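Side-chain contacts in rhodopsin (PDB 2Z73), which captures light through bound retinal, whose isomerization from 11-cis to all-trans activates G-protein signaling and phospholipase C in squid vision: residues 268-271 with 272-276; 215-218 with 219-223; 187-190 with 191-194; 157-160 with 161-165; 12-15 with 16-19. All coordinates share one frame; numbering follows the deposited sequence.

Overall arrangement
Every contact here is local, linking side chains a few residues apart, yet together they sample the receptor from its extracellular end to the cytoplasmic half of the membrane. Contacts 1 and 3 both touch retinal, 1 from transmembrane helix six and 3 from the extracellular loop; their centres are about 21 Å apart. Contact 4, on helix four, holds S163, whose side chain is about 9 Å from retinal. Contact 2, on helix five, comes within about 5 Å of contact 4 between nearest atoms. Contact 5 belongs to the extracellular N-terminal segment, its centre about 16 Å from that of contact 3 but about 45 Å from that of contact 2.

Contact 1: residues 268-271 with 272-276; sequences SQFL and LSWSP. With RET (retinal), chain D.
One face of the F270 ring is covered by the five-membered ring of W274, whose CD1 sits above the centre of the phenyl group. The pair forms an offset stack, with centroids 4.1 Å apart and planes 26° from parallel; F270 CZ approaches W274 CD1 to 3.4 Å. The same indole face that meets F270 also receives retinal C18, displaced toward the rim, while the carbonyl O of F270 lies in plane at the indole edge. Farther along, W274 CZ3 comes within 3.6 Å of the methyl carbon C20 of retinal. The extended first torsion of F270 (chi1 -175°) carries the phenyl group forward to the turn that bears W274. S273 to P276 correspond to the CWxP motif of class A receptors, serine standing at the cysteine position. W274 is thus the tryptophan beside the chromophore, and the phenylalanine a turn away links it to helices 195-224 and 104-138 through F209 and M126. Two serines fold back on the backbone here: S273 OG donates to Q269 O at 2.6 Å, from 38° above the carbonyl plane, and S273 N reaches that oxygen from the opposite face. S275 OG (2.9 Å) and S275 N (2.8 Å) both donate to L271 O. The next residue, P276, has no N-H for the preceding turn, and the helix kinks there.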
# COMPACT_ATOMS: atom_id res chain seq x y z
N SER A 268 -8.45 2.42 0.18
CA SER A 268 -9.46 1.92 -0.74
C SER A 268 -8.79 1.35 -1.96
O SER A 268 -9.22 0.35 -2.52
CB SER A 268 -10.40 3.04 -1.17
OG SER A 268 -10.72 3.88 -0.06
N GLN A 269 -7.72 2.02 -2.38
CA GLN A 269 -6.96 1.61 -3.55
C GLN A 269 -6.38 0.21 -3.32
O GLN A 269 -6.51 -0.69 -4.15
CB GLN A 269 -5.85 2.63 -3.82
CG GLN A 269 -4.87 2.23 -4.90
CD GLN A 269 -3.72 1.42 -4.36
OE1 GLN A 269 -2.84 1.94 -3.68
NE2 GLN A 269 -3.72 0.13 -4.65
N PHE A 270 -5.75 0.04 -2.16
CA PHE A 270 -5.15 -1.23 -1.79
C PHE A 270 -6.17 -2.35 -1.82
O PHE A 270 -5.98 -3.36 -2.49
CB PHE A 270 -4.53 -1.11 -0.39
CG PHE A 270 -3.78 -2.33 0.03
CD1 PHE A 270 -4.45 -3.44 0.55
CD2 PHE A 270 -2.40 -2.40 -0.14
CE1 PHE A 270 -3.75 -4.60 0.89
CE2 PHE A 270 -1.70 -3.55 0.19
CZ PHE A 270 -2.37 -4.66 0.70
N LEU A 271 -7.26 -2.16 -1.08
CA LEU A 271 -8.33 -3.16 -1.01
C LEU A 271 -8.89 -3.51 -2.39
O LEU A 271 -8.95 -4.68 -2.77
CB LEU A 271 -9.46 -2.66 -0.11
CG LEU A 271 -8.99 -2.37 1.31
CD1 LEU A 271 -10.12 -1.77 2.12
CD2 LEU A 271 -8.47 -3.65 1.95
N LEU A 272 -9.29 -2.49 -3.15
CA LEU A 272 -9.83 -2.71 -4.49
C LEU A 272 -8.82 -3.44 -5.36
O LEU A 272 -9.20 -4.19 -6.26
CB LEU A 272 -10.18 -1.38 -5.16
CG LEU A 272 -11.42 -0.65 -4.65
CD1 LEU A 272 -11.47 0.73 -5.28
CD2 LEU A 272 -12.66 -1.46 -4.99
N SER A 273 -7.54 -3.22 -5.10
CA SER A 273 -6.49 -3.86 -5.88
C SER A 273 -6.21 -5.32 -5.48
O SER A 273 -6.03 -6.17 -6.34
CB SER A 273 -5.19 -3.06 -5.78
OG SER A 273 -5.37 -1.73 -6.21
N TRP A 274 -6.17 -5.59 -4.18
CA TRP A 274 -5.88 -6.95 -3.72
C TRP A 274 -7.05 -7.90 -3.51
O TRP A 274 -6.93 -9.10 -3.77
CB TRP A 274 -5.05 -6.92 -2.42
CG TRP A 274 -3.64 -6.45 -2.60
CD1 TRP A 274 -3.19 -5.17 -2.55
CD2 TRP A 274 -2.49 -7.27 -2.87
NE1 TRP A 274 -1.84 -5.13 -2.77
CE2 TRP A 274 -1.38 -6.40 -2.97
CE3 TRP A 274 -2.30 -8.65 -3.04
CZ2 TRP A 274 -0.09 -6.87 -3.23
CZ3 TRP A 274 -1.00 -9.11 -3.30
CH2 TRP A 274 0.08 -8.23 -3.40
N SER A 275 -8.19 -7.39 -3.05
CA SER A 275 -9.33 -8.25 -2.79
C SER A 275 -9.71 -9.20 -3.91
O SER A 275 -10.06 -10.35 -3.64
CB SER A 275 -10.54 -7.40 -2.38
OG SER A 275 -10.24 -6.70 -1.19
N PRO A 276 -9.63 -8.76 -5.17
CA PRO A 276 -9.99 -9.71 -6.23
C PRO A 276 -9.10 -10.96 -6.19
O PRO A 276 -9.60 -12.08 -6.01
CB PRO A 276 -9.77 -8.89 -7.50
CG PRO A 276 -10.08 -7.49 -7.06
CD PRO A 276 -9.41 -7.41 -5.71
C1 RET D . -3.64 -11.84 0.63
C2 RET D . -4.92 -10.96 0.74
C3 RET D . -4.78 -9.54 0.22
C4 RET D . -3.55 -8.81 0.78
C5 RET D . -2.28 -9.64 0.71
C6 RET D . -2.29 -11.01 0.64
C7 RET D . -1.01 -11.84 0.55
C8 RET D . -0.18 -11.90 -0.58
C9 RET D . 1.11 -12.58 -0.81
C10 RET D . 1.59 -12.36 -2.04
C11 RET D . 2.83 -12.77 -2.66
C12 RET D . 3.26 -12.51 -3.94
C13 RET D . 2.64 -11.87 -5.16
C14 RET D . 3.40 -11.68 -6.29
C15 RET D . 2.87 -11.08 -7.52
C16 RET D . -3.65 -12.87 1.76
C17 RET D . -3.82 -12.66 -0.69
C18 RET D . -1.07 -8.74 0.73
C19 RET D . 1.78 -13.38 0.29
C20 RET D . 1.15 -11.47 -5.06

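Contact 2: residues 215-218 with 219-223; sequences IIFF and CYFNI
C219 begins the second segment: C219 N is shared between two carbonyls, I215 O at 2.9 Å and I216 O at 2.8 Å. Its SG packs loosely beside the methyl I215 CG2. Y220 follows with a straighter bond from its N to I216 O, 2.8 Å, so that this oxygen accepts two amide hydrogens. The tyrosine presents its ring edge to I216: CG2 lies near the ring plane, 3.3 Å from Y220 CD2. At F221 the contact turns aromatic, but not into a true stack. Its ring is almost parallel to that of F217, with planes 7° apart, yet offset so that little of one ring covers the other, their centroids 4.9 Å apart. What covers the F217 face is F221 CB, a CH-pi contact of 3.8 Å to the ring centroid. Both phenylalanines share the same first rotamer (F217 chi1 168°) and therefore run out from the helix in the same direction along the surface. N222 lies alongside F218 in a looser way, its ND2 above the phenyl face near the rim, 4.0 Å from F218 CE1, and the amide inclined 57° to the ring. This is the fifth transmembrane helix, and Y220 holds the position of a tyrosine recurrent in class A receptors. C219 and Y220 rest on S130 of helix 104-138, whereas I216 and Y220 meet V267, S263 and I264 of helix 246-286.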
# COMPACT_ATOMS: atom_id res chain seq x y z
N ILE A 215 -7.93 -2.51 12.37
CA ILE A 215 -7.34 -1.29 12.91
C ILE A 215 -7.83 -0.12 12.06
O ILE A 215 -8.27 0.90 12.59
CB ILE A 215 -5.80 -1.36 12.85
CG1 ILE A 215 -5.30 -2.48 13.75
CG2 ILE A 215 -5.21 -0.04 13.29
CD1 ILE A 215 -3.79 -2.65 13.72
N ILE A 216 -7.77 -0.28 10.74
CA ILE A 216 -8.23 0.77 9.84
C ILE A 216 -9.67 1.17 10.18
O ILE A 216 -9.90 2.28 10.64
CB ILE A 216 -8.15 0.30 8.37
CG1 ILE A 216 -6.68 0.22 7.93
CG2 ILE A 216 -8.91 1.25 7.47
CD1 ILE A 216 -6.45 -0.60 6.69
N PHE A 217 -10.62 0.26 9.96
CA PHE A 217 -12.03 0.53 10.24
C PHE A 217 -12.28 1.09 11.64
O PHE A 217 -13.06 2.03 11.81
CB PHE A 217 -12.88 -0.74 10.03
CG PHE A 217 -14.29 -0.63 10.56
CD1 PHE A 217 -14.58 -0.94 11.89
CD2 PHE A 217 -15.34 -0.21 9.74
CE1 PHE A 217 -15.88 -0.83 12.40
CE2 PHE A 217 -16.64 -0.10 10.24
CZ PHE A 217 -16.90 -0.42 11.57
N PHE A 218 -11.62 0.50 12.63
CA PHE A 218 -11.77 0.94 14.02
C PHE A 218 -11.31 2.38 14.19
O PHE A 218 -11.81 3.09 15.06
CB PHE A 218 -10.97 0.03 14.95
CG PHE A 218 -10.90 0.52 16.38
CD1 PHE A 218 -9.99 1.50 16.75
CD2 PHE A 218 -11.75 -0.01 17.34
CE1 PHE A 218 -9.93 1.95 18.07
CE2 PHE A 218 -11.70 0.44 18.66
CZ PHE A 218 -10.79 1.42 19.02
N CYS A 219 -10.36 2.80 13.37
CA CYS A 219 -9.84 4.17 13.43
C CYS A 219 -10.67 5.14 12.61
O CYS A 219 -10.98 6.24 13.07
CB CYS A 219 -8.39 4.21 12.94
SG CYS A 219 -7.17 3.60 14.14
N TYR A 220 -11.04 4.75 11.40
CA TYR A 220 -11.82 5.63 10.57
C TYR A 220 -13.26 5.68 11.03
O TYR A 220 -13.86 6.75 11.09
CB TYR A 220 -11.72 5.22 9.10
CG TYR A 220 -10.34 5.49 8.56
CD1 TYR A 220 -9.81 6.78 8.58
CD2 TYR A 220 -9.53 4.45 8.11
CE1 TYR A 220 -8.51 7.03 8.17
CE2 TYR A 220 -8.23 4.69 7.70
CZ TYR A 220 -7.72 5.98 7.73
OH TYR A 220 -6.41 6.22 7.35
N PHE A 221 -13.83 4.53 11.38
CA PHE A 221 -15.21 4.53 11.85
C PHE A 221 -15.25 5.34 13.13
O PHE A 221 -16.30 5.88 13.51
CB PHE A 221 -15.70 3.12 12.12
CG PHE A 221 -17.14 3.06 12.54
CD1 PHE A 221 -18.15 3.43 11.66
CD2 PHE A 221 -17.49 2.66 13.83
CE1 PHE A 221 -19.49 3.40 12.04
CE2 PHE A 221 -18.83 2.62 14.22
CZ PHE A 221 -19.83 2.99 13.33
N ASN A 222 -14.10 5.43 13.79
CA ASN A 222 -13.97 6.16 15.05
C ASN A 222 -13.79 7.65 14.79
O ASN A 222 -14.01 8.48 15.66
CB ASN A 222 -12.76 5.63 15.83
CG ASN A 222 -12.89 5.84 17.32
OD1 ASN A 222 -13.13 6.96 17.79
ND2 ASN A 222 -12.73 4.77 18.09
N ILE A 223 -13.37 7.98 13.57
CA ILE A 223 -13.18 9.37 13.19
C ILE A 223 -14.51 9.90 12.68
O ILE A 223 -14.79 11.10 12.77
CB ILE A 223 -12.09 9.48 12.08
CG1 ILE A 223 -10.71 9.24 12.70
CG2 ILE A 223 -12.15 10.84 11.39
CD1 ILE A 223 -9.57 9.22 11.71

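Contact 3: residues 187-190 with 191-194; sequences SFDY and ISRD. With RET (retinal), chain D.
An Asx turn leads out of the strand that covers retinal in the second extracellular loop: D189 turns its carboxylate onward to the backbone of I191 and the side chain of S192. OD1 of D189 accepts from I191 N at 3.0 Å and from S192 N at 3.2 Å. Both amides approach from the same face, 38° and 47° out of the carboxylate plane. The other oxygen, D189 OD2, takes a bond from S192 OG of 2.7 Å on its syn side. The carboxylate is thus gripped at both ends, and its rotation is fixed. With CG opposite the backbone N (chi1 -169°), the aspartate extends along the path the chain will follow. Alongside, Y190 CD2 packs on I191 CG1 at 3.6 Å, while the tyrosine hydroxyl bonds to E180. Just before the turn, the strand faces the chromophore: F188 CD2 lies 3.6 Å from retinal C19, and S187 OG is at the same distance from C12, 3.6 Å, while also bonded to the hydroxyl of Y277. The segment ends at D194, whose side chain caps the start of helix 195-224 and whose OD1 bonds to T197 OG1. Three donors on one carboxylate probably stabilise a charged D189, while D194 OD1, 5.9 Å from D189 OD2, probably raises the cost of that charge somewhat.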
# COMPACT_ATOMS: atom_id res chain seq x y z
N SER A 187 4.40 -16.64 -6.24
CA SER A 187 3.49 -16.22 -5.17
C SER A 187 3.42 -17.39 -4.20
O SER A 187 4.18 -18.35 -4.34
CB SER A 187 2.10 -15.94 -5.74
OG SER A 187 1.24 -15.41 -4.75
N PHE A 188 2.54 -17.32 -3.21
CA PHE A 188 2.41 -18.43 -2.27
C PHE A 188 1.55 -19.52 -2.87
O PHE A 188 0.90 -19.32 -3.90
CB PHE A 188 1.83 -17.94 -0.94
CG PHE A 188 0.46 -17.33 -1.05
CD1 PHE A 188 -0.66 -18.01 -0.58
CD2 PHE A 188 0.29 -16.07 -1.59
CE1 PHE A 188 -1.94 -17.45 -0.66
CE2 PHE A 188 -0.97 -15.49 -1.67
CZ PHE A 188 -2.09 -16.18 -1.20
N ASP A 189 1.53 -20.69 -2.25
CA ASP A 189 0.74 -21.81 -2.74
C ASP A 189 -0.68 -21.80 -2.16
O ASP A 189 -0.88 -22.11 -0.98
CB ASP A 189 1.45 -23.12 -2.40
CG ASP A 189 0.84 -24.31 -3.08
OD1 ASP A 189 -0.13 -24.14 -3.85
OD2 ASP A 189 1.34 -25.43 -2.85
N TYR A 190 -1.65 -21.44 -2.99
CA TYR A 190 -3.05 -21.39 -2.56
C TYR A 190 -3.82 -22.57 -3.14
O TYR A 190 -5.04 -22.66 -3.01
CB TYR A 190 -3.70 -20.07 -3.01
CG TYR A 190 -3.42 -19.69 -4.45
CD1 TYR A 190 -2.67 -18.56 -4.76
CD2 TYR A 190 -3.90 -20.48 -5.50
CE1 TYR A 190 -2.40 -18.21 -6.08
CE2 TYR A 190 -3.63 -20.14 -6.83
CZ TYR A 190 -2.87 -19.01 -7.11
OH TYR A 190 -2.59 -18.68 -8.42
N ILE A 191 -3.09 -23.49 -3.77
CA ILE A 191 -3.70 -24.67 -4.36
C ILE A 191 -3.64 -25.87 -3.40
O ILE A 191 -4.66 -26.45 -3.04
CB ILE A 191 -3.01 -25.01 -5.68
CG1 ILE A 191 -3.23 -23.86 -6.68
CG2 ILE A 191 -3.55 -26.31 -6.22
CD1 ILE A 191 -2.48 -24.03 -7.99
N SER A 192 -2.43 -26.24 -2.98
CA SER A 192 -2.25 -27.35 -2.05
C SER A 192 -3.16 -27.16 -0.84
O SER A 192 -3.23 -26.07 -0.28
CB SER A 192 -0.80 -27.42 -1.58
OG SER A 192 0.05 -27.81 -2.65
N ARG A 193 -3.85 -28.23 -0.44
CA ARG A 193 -4.78 -28.15 0.68
C ARG A 193 -4.42 -28.91 1.95
O ARG A 193 -5.30 -29.23 2.75
CB ARG A 193 -6.16 -28.58 0.21
CG ARG A 193 -6.65 -27.79 -0.98
CD ARG A 193 -8.10 -28.05 -1.24
NE ARG A 193 -8.62 -27.22 -2.31
CZ ARG A 193 -9.89 -27.21 -2.68
NH1 ARG A 193 -10.30 -26.42 -3.67
NH2 ARG A 193 -10.76 -27.99 -2.06
N ASP A 194 -3.13 -29.18 2.14
CA ASP A 194 -2.69 -29.89 3.34
C ASP A 194 -2.83 -28.99 4.55
O ASP A 194 -2.93 -27.77 4.43
CB ASP A 194 -1.24 -30.34 3.21
CG ASP A 194 -0.32 -29.20 2.86
OD1 ASP A 194 -0.16 -28.93 1.65
OD2 ASP A 194 0.22 -28.58 3.79
C1 RET D . -3.64 -11.84 0.63
C2 RET D . -4.92 -10.96 0.74
C3 RET D . -4.78 -9.54 0.22
C4 RET D . -3.55 -8.81 0.78
C5 RET D . -2.28 -9.64 0.71
C6 RET D . -2.29 -11.01 0.64
C7 RET D . -1.01 -11.84 0.55
C8 RET D . -0.18 -11.90 -0.58
C9 RET D . 1.11 -12.58 -0.81
C10 RET D . 1.59 -12.36 -2.04
C11 RET D . 2.83 -12.77 -2.66
C12 RET D . 3.26 -12.51 -3.94
C13 RET D . 2.64 -11.87 -5.16
C14 RET D . 3.40 -11.68 -6.29
C15 RET D . 2.87 -11.08 -7.52
C16 RET D . -3.65 -12.87 1.76
C17 RET D . -3.82 -12.66 -0.69
C18 RET D . -1.07 -8.74 0.73
C19 RET D . 1.78 -13.38 0.29
C20 RET D . 1.15 -11.47 -5.06

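Contact 4: residues 157-160 with 161-165; sequences IFVW and LWSVL
F158 and W162 run out from the helix in the same direction, with F158 CE1 and CZ both 3.4 Å from W162 CE3. CZ comes over the indole near its rim, while W162 CB in turn sits above the phenyl face. The rings meet obliquely, their planes 50° apart. W162 sends its indole outward with chi1 -175°, and the F158 ring leans forward along the helix to meet it. On another side, I157 CG2 touches L161 CD2 at 3.8 Å. This is transmembrane helix four of the class A fold, and W160 is its signature tryptophan, whose NE1 bonds to N75 of helix 70-87, a link recurrent among these receptors. One residue on from W162, S163 returns its hydroxyl to the backbone: OG donates to V159 O at 2.8 Å from 40° above the carbonyl plane, and S163 N bonds to the same oxygen, also at 2.8 Å. An alanine in place of W162 would keep CB over the phenyl face but would probably leave F158 CE1 and CZ without the indole they rest on, and W166 without its edge-to-face partner. Farther out, methionines of helix 104-138 cover this side, M128 against F158, M124 against W162, and M121 against both V159 and S163.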
# COMPACT_ATOMS: atom_id res chain seq x y z
N ILE A 157 8.73 -0.35 13.41
CA ILE A 157 9.45 -1.56 13.82
C ILE A 157 8.42 -2.68 13.97
O ILE A 157 8.68 -3.83 13.60
CB ILE A 157 10.17 -1.39 15.17
CG1 ILE A 157 11.36 -0.43 15.02
CG2 ILE A 157 10.65 -2.74 15.68
CD1 ILE A 157 12.16 -0.25 16.29
N PHE A 158 7.26 -2.34 14.53
CA PHE A 158 6.21 -3.34 14.67
C PHE A 158 5.80 -3.77 13.27
O PHE A 158 5.65 -4.96 12.97
CB PHE A 158 4.99 -2.78 15.40
CG PHE A 158 3.73 -3.58 15.17
CD1 PHE A 158 3.64 -4.89 15.63
CD2 PHE A 158 2.66 -3.04 14.47
CE1 PHE A 158 2.50 -5.67 15.38
CE2 PHE A 158 1.51 -3.80 14.22
CZ PHE A 158 1.43 -5.12 14.68
N VAL A 159 5.61 -2.77 12.40
CA VAL A 159 5.22 -3.02 11.03
C VAL A 159 6.18 -4.00 10.36
O VAL A 159 5.76 -4.99 9.77
CB VAL A 159 5.24 -1.73 10.19
CG1 VAL A 159 4.80 -2.04 8.77
CG2 VAL A 159 4.34 -0.66 10.83
N TRP A 160 7.48 -3.72 10.44
CA TRP A 160 8.46 -4.59 9.82
C TRP A 160 8.41 -5.99 10.40
O TRP A 160 8.33 -6.97 9.66
CB TRP A 160 9.87 -4.00 9.93
CG TRP A 160 10.18 -2.97 8.85
CD1 TRP A 160 9.81 -1.66 8.84
CD2 TRP A 160 10.89 -3.20 7.63
NE1 TRP A 160 10.25 -1.05 7.69
CE2 TRP A 160 10.91 -1.98 6.92
CE3 TRP A 160 11.51 -4.33 7.05
CZ2 TRP A 160 11.54 -1.84 5.68
CZ3 TRP A 160 12.13 -4.19 5.82
CH2 TRP A 160 12.13 -2.95 5.14
N LEU A 161 8.45 -6.11 11.72
CA LEU A 161 8.39 -7.43 12.34
C LEU A 161 7.14 -8.16 11.89
O LEU A 161 7.20 -9.31 11.43
CB LEU A 161 8.42 -7.31 13.86
CG LEU A 161 9.82 -7.41 14.46
CD1 LEU A 161 10.47 -8.69 13.97
CD2 LEU A 161 10.65 -6.21 14.05
N TRP A 162 6.00 -7.50 12.03
CA TRP A 162 4.73 -8.07 11.64
C TRP A 162 4.80 -8.59 10.20
O TRP A 162 4.60 -9.78 9.95
CB TRP A 162 3.64 -7.00 11.77
CG TRP A 162 2.26 -7.48 11.50
CD1 TRP A 162 1.58 -7.41 10.32
CD2 TRP A 162 1.37 -8.09 12.44
NE1 TRP A 162 0.32 -7.93 10.47
CE2 TRP A 162 0.16 -8.36 11.76
CE3 TRP A 162 1.47 -8.44 13.79
CZ2 TRP A 162 -0.94 -8.96 12.38
CZ3 TRP A 162 0.37 -9.03 14.42
CH2 TRP A 162 -0.81 -9.29 13.71
N SER A 163 5.10 -7.70 9.26
CA SER A 163 5.19 -8.04 7.84
C SER A 163 6.09 -9.24 7.54
O SER A 163 5.70 -10.13 6.79
CB SER A 163 5.70 -6.85 7.05
OG SER A 163 4.83 -5.74 7.21
N VAL A 164 7.28 -9.26 8.11
CA VAL A 164 8.17 -10.37 7.87
C VAL A 164 7.56 -11.64 8.44
O VAL A 164 7.54 -12.68 7.78
CB VAL A 164 9.54 -10.14 8.51
CG1 VAL A 164 10.49 -11.28 8.14
CG2 VAL A 164 10.10 -8.81 8.04
N LEU A 165 7.05 -11.54 9.67
CA LEU A 165 6.44 -12.67 10.36
C LEU A 165 5.38 -13.45 9.58
O LEU A 165 5.43 -14.68 9.52
CB LEU A 165 5.83 -12.21 11.68
CG LEU A 165 4.99 -13.26 12.42
CD1 LEU A 165 5.83 -14.49 12.72
CD2 LEU A 165 4.44 -12.64 13.68

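Contact 5: residues 12-15 with 16-19; sequences WYNP and SIVV
The extracellular N-terminal segment doubles back at N14, whose OD1 closes an Asx turn with S16. OD1 of N14 accepts from S16 N at 2.8 Å, in the plane of the side-chain amide, and from I17 N at 3.2 Å, from 60° above that plane. At a chi1 of -166°, the side chain swings to the inside of the bend, where this oxygen faces both backbone amides. The two arms then run back along each other, their end-to-end directions 147° apart. A single water joins them where their backbones do not meet directly: it accepts from N14 N at 3.1 Å and from V19 N at 2.9 Å, and donates to I17 O at 2.7 Å. Near the open end, W12 crosses V19, its CE3 3.7 Å from V19 CB, and the edge of its ring points at the same water. The other half of the N14 amide is engaged as well, ND2 bonding to the carbonyl of W101, so the side chain is held at both ends and its rotation set. A leucine in place of N14 would probably leave the amides of S16 and I17 and the carbonyl of W101 without their mate, and the bend freer to open. The turn sits on the receptor's extracellular cap: N14, I17 and V19 pack on L179 of strand 177-179, W12 and V19 on L183 in the loop, and I17 also on F105 and C108 of helix 104-138, the latter disulfide-bonded to C186.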
# COMPACT_ATOMS: atom_id res chain seq x y z
N TRP A 12 5.10 -26.07 -20.18
CA TRP A 12 5.19 -25.48 -18.86
C TRP A 12 6.37 -25.96 -18.02
O TRP A 12 6.67 -25.37 -16.98
CB TRP A 12 3.90 -25.79 -18.09
CG TRP A 12 3.59 -27.26 -18.08
CD1 TRP A 12 2.82 -27.94 -18.98
CD2 TRP A 12 4.16 -28.25 -17.22
NE1 TRP A 12 2.88 -29.30 -18.74
CE2 TRP A 12 3.70 -29.52 -17.66
CE3 TRP A 12 5.02 -28.20 -16.11
CZ2 TRP A 12 4.07 -30.71 -17.05
CZ3 TRP A 12 5.39 -29.40 -15.50
CH2 TRP A 12 4.92 -30.64 -15.97
N TYR A 13 7.06 -27.01 -18.47
CA TYR A 13 8.16 -27.56 -17.69
C TYR A 13 9.26 -26.61 -17.28
O TYR A 13 9.90 -25.97 -18.11
CB TYR A 13 8.82 -28.74 -18.39
CG TYR A 13 9.89 -29.38 -17.54
CD1 TYR A 13 11.24 -29.28 -17.88
CD2 TYR A 13 9.56 -30.07 -16.38
CE1 TYR A 13 12.23 -29.86 -17.09
CE2 TYR A 13 10.53 -30.66 -15.58
CZ TYR A 13 11.87 -30.55 -15.95
OH TYR A 13 12.85 -31.12 -15.17
N ASN A 14 9.50 -26.55 -15.97
CA ASN A 14 10.56 -25.72 -15.45
C ASN A 14 11.58 -26.61 -14.75
O ASN A 14 11.26 -27.33 -13.80
CB ASN A 14 10.00 -24.69 -14.47
CG ASN A 14 11.00 -23.61 -14.16
OD1 ASN A 14 12.14 -23.88 -13.77
ND2 ASN A 14 10.58 -22.36 -14.34
N PRO A 15 12.83 -26.59 -15.21
CA PRO A 15 13.87 -27.41 -14.61
C PRO A 15 14.24 -27.01 -13.19
O PRO A 15 14.86 -27.80 -12.47
CB PRO A 15 15.03 -27.25 -15.58
CG PRO A 15 14.85 -25.84 -16.07
CD PRO A 15 13.37 -25.81 -16.34
N SER A 16 13.85 -25.81 -12.77
CA SER A 16 14.18 -25.30 -11.43
C SER A 16 13.06 -25.41 -10.42
O SER A 16 13.31 -25.61 -9.23
CB SER A 16 14.57 -23.82 -11.51
OG SER A 16 15.57 -23.57 -12.48
N ILE A 17 11.83 -25.28 -10.89
CA ILE A 17 10.66 -25.29 -10.03
C ILE A 17 9.62 -26.31 -10.50
O ILE A 17 9.33 -26.40 -11.69
CB ILE A 17 10.04 -23.87 -10.03
CG1 ILE A 17 11.13 -22.85 -9.64
CG2 ILE A 17 8.81 -23.79 -9.12
CD1 ILE A 17 10.81 -21.42 -9.95
N VAL A 18 9.07 -27.08 -9.56
CA VAL A 18 8.07 -28.08 -9.92
C VAL A 18 6.71 -27.42 -9.99
O VAL A 18 6.15 -27.08 -8.96
CB VAL A 18 7.98 -29.23 -8.88
CG1 VAL A 18 6.86 -30.20 -9.27
CG2 VAL A 18 9.31 -29.97 -8.80
N VAL A 19 6.19 -27.25 -11.20
CA VAL A 19 4.88 -26.64 -11.42
C VAL A 19 3.75 -27.53 -10.92
O VAL A 19 3.68 -28.70 -11.26
CB VAL A 19 4.65 -26.40 -12.91
CG1 VAL A 19 3.19 -26.01 -13.16
CG2 VAL A 19 5.61 -25.32 -13.41
O HOH W 1 7.81 -27.53 -13.57